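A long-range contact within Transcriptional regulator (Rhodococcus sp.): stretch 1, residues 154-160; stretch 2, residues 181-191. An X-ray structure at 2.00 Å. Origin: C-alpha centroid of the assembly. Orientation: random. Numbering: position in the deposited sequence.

Stretch 1, residues 154-160: GKILLLA
Stretch 2 (181-191) QLREKVEDGRE

Residues 181-191 form an unbroken helical segment, part of a longer helix, and residues 154-157 are the last clearly helical turn of another, with phi/psi near -65/-35. Leu158 (-76/-4), Leu159 (-62/-37) and Ala160 (-86/-5) follow. Leu158 N bonds to Gly154 O, four residues back, at 3.0 Å, whereas Leu159 N bonds to Ile156 O, three back, at 3.0 Å. The register is set by Lys155 and Val186: Lys155 CA and Val186 CA lie only 5.2 Å apart. The contact buries 440 Å² of surface, both sides summed. Lys155, Leu158, Leu182 and Val186 are buried, whereas Arg190 is exposed, which suits its charged group at the edge of the contact.

Val186 is the central bump. Its chi1 is t, and its two methyls enter a hollow made by Lys155, Leu158 and Leu159. Val186 CG2 lies 4.0 Å from Lys155 CG and 3.9 Å from Leu158 CB; Val186 CG1 lies 3.7 Å from Lys155 O and 3.9 Å from Leu159 CD2. Valine suits this place because its two methyls branch directly from CB, so that both meet the first stretch. One turn earlier, Leu182 (chi1 t, chi2 p) brings Leu182 CD1 to 3.8 Å from Lys155 CG and Leu182 CD2 to 4.2 Å from Leu158 CD1. Leu158 is mt, as is Leu159.

Lys155 points its CA-to-CB bond toward the second stretch, so its methylene chain serves as apolar packing surface against Leu182 and Val186. Its chi angles (-75°, 172°, -100°, -74°) carry the amine to Lys185, which is m, t, m, t; Lys155 NZ and Lys185 NZ stand 3.1 Å apart. This is a meeting of like charges, not a bond, and Lys155 NZ finds a hydrogen bond elsewhere in the structure.

The CA-to-CB bond of Leu159 points sideways, but the end of its side chain comes nearer to the helix. Leu159 CD2 lies 3.6 Å from Val186 O and 3.6 Å from Arg190 CB, and it also covers one face of the Arg190 guanidinium. Arg190 (chi1 t, chi2 t, chi3 -94°, chi4 108°) is held within its own helix by a salt bridge, Arg190 NH1 donating to Glu187 OE2 at 2.6 Å. Arg190 NH2 comes within 2.6 Å of Leu159 O, but the angle is too poor for a hydrogen bond. Gly189 leaves a shallow place near Leu159 CD2 and Ile156 CD1; an ideal Gly189 CB would lie 4.5 Å from Leu159 CD2 and 4.3 Å from Ile156 CD1.

No direct hydrogen bond joins the stretches. One water bridges them, its oxygen donating to Lys155 O at 2.7 Å and to Val186 O at 3.0 Å.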

ATOM      1  N   GLY B 154      11.437 -12.156 -14.315  1.00 27.47           N
ATOM      2  CA  GLY B 154      12.284 -11.311 -13.469  1.00 25.84           C
ATOM      3  C   GLY B 154      13.129 -10.327 -14.279  1.00 27.50           C
ATOM      4  O   GLY B 154      13.237  -9.150 -13.940  1.00 26.87           O
ATOM      5  N   LYS B 155      13.782 -10.811 -15.341  1.00 27.30           N
ATOM      6  CA  LYS B 155      14.588  -9.936 -16.191  1.00 27.96           C
ATOM      7  C   LYS B 155      13.764  -8.919 -17.005  1.00 27.20           C
ATOM      8  O   LYS B 155      14.259  -7.863 -17.355  1.00 28.18           O
ATOM      9  CB  LYS B 155      15.496 -10.770 -17.103  1.00 26.92           C
ATOM     10  CG  LYS B 155      16.690 -11.361 -16.326  1.00 30.13           C
ATOM     11  CD  LYS B 155      17.519 -12.362 -17.180  1.00 31.42           C
ATOM     12  CE  LYS B 155      17.174 -13.833 -16.878  1.00 32.52           C
ATOM     13  NZ  LYS B 155      17.728 -14.343 -15.544  1.00 29.44           N
ATOM     14  N   ILE B 156      12.510  -9.240 -17.310  1.00 27.14           N
ATOM     15  CA  ILE B 156      11.624  -8.263 -17.962  1.00 25.83           C
ATOM     16  C   ILE B 156      11.265  -7.177 -16.937  1.00 27.08           C
ATOM     17  O   ILE B 156      11.398  -6.008 -17.227  1.00 26.57           O
ATOM     18  CB  ILE B 156      10.353  -8.913 -18.566  1.00 26.75           C
ATOM     19  CG1 ILE B 156      10.716  -9.795 -19.794  1.00 23.48           C
ATOM     20  CG2 ILE B 156       9.285  -7.837 -18.919  1.00 25.95           C
ATOM     21  CD1 ILE B 156      11.176  -8.992 -21.017  1.00 24.21           C
ATOM     22  N   LEU B 157      10.877  -7.558 -15.715  1.00 27.24           N
ATOM     23  CA  LEU B 157      10.542  -6.550 -14.695  1.00 26.81           C
ATOM     24  C   LEU B 157      11.719  -5.650 -14.393  1.00 27.25           C
ATOM     25  O   LEU B 157      11.518  -4.483 -14.074  1.00 27.74           O
ATOM     26  CB  LEU B 157      10.048  -7.209 -13.408  1.00 27.33           C
ATOM     27  CG  LEU B 157       8.728  -7.960 -13.626  1.00 26.24           C
ATOM     28  CD1 LEU B 157       8.468  -8.895 -12.440  1.00 24.54           C
ATOM     29  CD2 LEU B 157       7.583  -6.927 -13.798  1.00 24.29           C
ATOM     30  N   LEU B 158      12.946  -6.170 -14.484  1.00 26.32           N
ATOM     31  CA  LEU B 158      14.117  -5.354 -14.118  1.00 26.33           C
ATOM     32  C   LEU B 158      14.437  -4.343 -15.200  1.00 27.64           C
ATOM     33  O   LEU B 158      15.335  -3.534 -15.023  1.00 28.74           O
ATOM     34  CB  LEU B 158      15.359  -6.217 -13.848  1.00 25.93           C
ATOM     35  CG  LEU B 158      15.305  -6.975 -12.525  1.00 26.34           C
ATOM     36  CD1 LEU B 158      16.383  -8.089 -12.468  1.00 25.25           C
ATOM     37  CD2 LEU B 158      15.414  -5.980 -11.332  1.00 28.78           C
ATOM     38  N   LEU B 159      13.710  -4.391 -16.325  1.00 28.82           N
ATOM     39  CA  LEU B 159      13.838  -3.374 -17.391  1.00 29.32           C
ATOM     40  C   LEU B 159      13.459  -2.025 -16.842  1.00 29.67           C
ATOM     41  O   LEU B 159      14.044  -1.007 -17.241  1.00 30.41           O
ATOM     42  CB  LEU B 159      12.923  -3.669 -18.584  1.00 27.83           C
ATOM     43  CG  LEU B 159      13.248  -4.822 -19.532  1.00 28.36           C
ATOM     44  CD1 LEU B 159      12.132  -5.001 -20.576  1.00 27.71           C
ATOM     45  CD2 LEU B 159      14.565  -4.607 -20.236  1.00 27.61           C
ATOM     46  N   ALA B 160      12.456  -1.991 -15.960  1.00 29.50           N
ATOM     47  CA  ALA B 160      12.081  -0.716 -15.337  1.00 29.70           C
ATOM     48  C   ALA B 160      12.897  -0.359 -14.083  1.00 29.69           C
ATOM     49  O   ALA B 160      12.733   0.709 -13.532  1.00 30.37           O
ATOM     50  CB  ALA B 160      10.562  -0.661 -15.049  1.00 28.60           C
ATOM     51  N   GLN B 181      26.540 -10.107 -14.856  1.00 34.17           N
ATOM     52  CA  GLN B 181      25.880 -11.071 -15.744  1.00 34.15           C
ATOM     53  C   GLN B 181      24.382 -10.756 -15.883  1.00 34.37           C
ATOM     54  O   GLN B 181      23.872 -10.559 -16.988  1.00 34.55           O
ATOM     55  CB  GLN B 181      26.046 -12.508 -15.223  1.00 33.98           C
ATOM     56  CG  GLN B 181      27.479 -13.023 -15.117  1.00 34.95           C
ATOM     57  N   LEU B 182      23.686 -10.716 -14.749  1.00 33.77           N
ATOM     58  CA  LEU B 182      22.305 -10.299 -14.714  1.00 33.54           C
ATOM     59  C   LEU B 182      22.045  -8.978 -15.457  1.00 33.66           C
ATOM     60  O   LEU B 182      21.130  -8.905 -16.265  1.00 33.58           O
ATOM     61  CB  LEU B 182      21.810 -10.232 -13.271  1.00 33.73           C
ATOM     62  CG  LEU B 182      20.297 -10.092 -13.045  1.00 33.00           C
ATOM     63  CD1 LEU B 182      19.475 -11.221 -13.720  1.00 34.94           C
ATOM     64  CD2 LEU B 182      19.979 -10.042 -11.571  1.00 31.95           C
ATOM     65  N   ARG B 183      22.863  -7.954 -15.206  1.00 33.74           N
ATOM     66  CA  ARG B 183      22.758  -6.654 -15.896  1.00 34.17           C
ATOM     67  C   ARG B 183      22.813  -6.799 -17.432  1.00 34.60           C
ATOM     68  O   ARG B 183      22.086  -6.106 -18.160  1.00 34.36           O
ATOM     69  CB  ARG B 183      23.862  -5.701 -15.408  1.00 34.30           C
ATOM     70  CG  ARG B 183      23.696  -4.223 -15.812  1.00 35.99           C
ATOM     71  CD  ARG B 183      24.758  -3.310 -15.166  1.00 40.10           C
ATOM     72  NE  ARG B 183      24.427  -3.112 -13.758  1.00 44.19           N
ATOM     73  CZ  ARG B 183      25.030  -3.717 -12.736  1.00 44.80           C
ATOM     74  NH1 ARG B 183      26.047  -4.549 -12.937  1.00 44.67           N
ATOM     75  NH2 ARG B 183      24.611  -3.472 -11.504  1.00 45.58           N
ATOM     76  N   GLU B 184      23.658  -7.710 -17.915  1.00 34.65           N
ATOM     77  CA  GLU B 184      23.853  -7.884 -19.356  1.00 35.85           C
ATOM     78  C   GLU B 184      22.657  -8.606 -19.980  1.00 35.96           C
ATOM     79  O   GLU B 184      22.161  -8.200 -21.031  1.00 35.99           O
ATOM     80  CB  GLU B 184      25.181  -8.594 -19.675  1.00 35.91           C
ATOM     81  CG  GLU B 184      26.452  -7.775 -19.299  1.00 38.42           C
ATOM     82  CD  GLU B 184      27.749  -8.295 -19.958  1.00 41.56           C
ATOM     83  OE1 GLU B 184      27.671  -9.292 -20.723  1.00 43.21           O
ATOM     84  OE2 GLU B 184      28.847  -7.703 -19.721  1.00 42.12           O
ATOM     85  N   LYS B 185      22.159  -9.637 -19.301  1.00 36.07           N
ATOM     86  CA  LYS B 185      20.988 -10.359 -19.787  1.00 35.97           C
ATOM     87  C   LYS B 185      19.744  -9.442 -19.805  1.00 36.10           C
ATOM     88  O   LYS B 185      18.958  -9.494 -20.754  1.00 35.72           O
ATOM     89  CB  LYS B 185      20.747 -11.614 -18.962  1.00 36.37           C
ATOM     90  CG  LYS B 185      21.934 -12.612 -18.977  1.00 37.93           C
ATOM     91  CD  LYS B 185      21.691 -13.816 -18.020  1.00 41.65           C
ATOM     92  CE  LYS B 185      21.322 -13.361 -16.588  1.00 39.88           C
ATOM     93  NZ  LYS B 185      20.835 -14.437 -15.659  1.00 41.13           N
ATOM     94  N   VAL B 186      19.573  -8.585 -18.784  1.00 35.26           N
ATOM     95  CA  VAL B 186      18.440  -7.650 -18.792  1.00 34.28           C
ATOM     96  C   VAL B 186      18.514  -6.762 -20.049  1.00 34.28           C
ATOM     97  O   VAL B 186      17.521  -6.529 -20.714  1.00 33.67           O
ATOM     98  CB  VAL B 186      18.351  -6.780 -17.503  1.00 34.10           C
ATOM     99  CG1 VAL B 186      17.237  -5.764 -17.637  1.00 33.67           C
ATOM    100  CG2 VAL B 186      18.154  -7.650 -16.240  1.00 33.91           C
ATOM    101  N   GLU B 187      19.700  -6.272 -20.364  1.00 34.49           N
ATOM    102  CA  GLU B 187      19.913  -5.469 -21.570  1.00 35.63           C
ATOM    103  C   GLU B 187      19.612  -6.173 -22.907  1.00 34.97           C
ATOM    104  O   GLU B 187      19.041  -5.564 -23.819  1.00 34.87           O
ATOM    105  CB  GLU B 187      21.357  -4.922 -21.598  1.00 36.07           C
ATOM    106  CG  GLU B 187      21.409  -3.443 -21.358  1.00 39.42           C
ATOM    107  CD  GLU B 187      20.548  -2.674 -22.347  1.00 43.68           C
ATOM    108  OE1 GLU B 187      20.869  -2.721 -23.572  1.00 43.48           O
ATOM    109  OE2 GLU B 187      19.557  -2.036 -21.893  1.00 43.08           O
ATOM    110  N   ASP B 188      20.063  -7.416 -23.031  1.00 35.35           N
ATOM    111  CA  ASP B 188      19.719  -8.298 -24.154  1.00 35.72           C
ATOM    112  C   ASP B 188      18.185  -8.400 -24.322  1.00 35.40           C
ATOM    113  O   ASP B 188      17.666  -8.351 -25.428  1.00 35.67           O
ATOM    114  CB  ASP B 188      20.267  -9.691 -23.893  1.00 36.02           C
ATOM    115  CG  ASP B 188      21.784  -9.725 -23.767  1.00 39.54           C
ATOM    116  OD1 ASP B 188      22.435  -8.658 -23.753  1.00 41.50           O
ATOM    117  OD2 ASP B 188      22.330 -10.842 -23.680  1.00 42.08           O
ATOM    118  N   GLY B 189      17.460  -8.514 -23.218  1.00 34.97           N
ATOM    119  CA  GLY B 189      16.000  -8.481 -23.300  1.00 34.74           C
ATOM    120  C   GLY B 189      15.454  -7.169 -23.851  1.00 34.67           C
ATOM    121  O   GLY B 189      14.428  -7.153 -24.527  1.00 34.25           O
ATOM    122  N   ARG B 190      16.110  -6.051 -23.536  1.00 34.40           N
ATOM    123  CA  ARG B 190      15.594  -4.745 -23.949  1.00 35.40           C
ATOM    124  C   ARG B 190      15.700  -4.611 -25.481  1.00 35.15           C
ATOM    125  O   ARG B 190      14.768  -4.172 -26.151  1.00 34.44           O
ATOM    126  CB  ARG B 190      16.341  -3.628 -23.216  1.00 35.31           C
ATOM    127  CG  ARG B 190      15.802  -2.239 -23.432  1.00 38.17           C
ATOM    128  CD  ARG B 190      16.615  -1.175 -22.652  1.00 39.94           C
ATOM    129  NE  ARG B 190      16.005  -0.908 -21.344  1.00 44.27           N
ATOM    130  CZ  ARG B 190      16.504  -1.299 -20.174  1.00 44.51           C
ATOM    131  NH1 ARG B 190      17.656  -1.977 -20.109  1.00 46.58           N
ATOM    132  NH2 ARG B 190      15.857  -0.989 -19.064  1.00 43.70           N
ATOM    133  N   GLU B 191      16.837  -5.049 -26.004  1.00 35.79           N
ATOM    134  CA  GLU B 191      17.133  -5.066 -27.442  1.00 36.14           C
ATOM    135  C   GLU B 191      16.183  -5.967 -28.213  1.00 35.44           C
ATOM    136  O   GLU B 191      15.572  -5.527 -29.169  1.00 35.92           O
ATOM    137  CB  GLU B 191      18.576  -5.519 -27.696  1.00 36.51           C
ATOM    138  CG  GLU B 191      19.547  -5.279 -26.533  1.00 39.48           C
ATOM    139  CD  GLU B 191      20.990  -5.050 -26.966  1.00 43.83           C
ATOM    140  OE1 GLU B 191      21.589  -5.962 -27.604  1.00 45.25           O
ATOM    141  OE2 GLU B 191      21.533  -3.954 -26.648  1.00 45.13           O
TER
HETATM  142  O   HOH W   1      15.048  -8.005 -19.915  1.00 33.79           O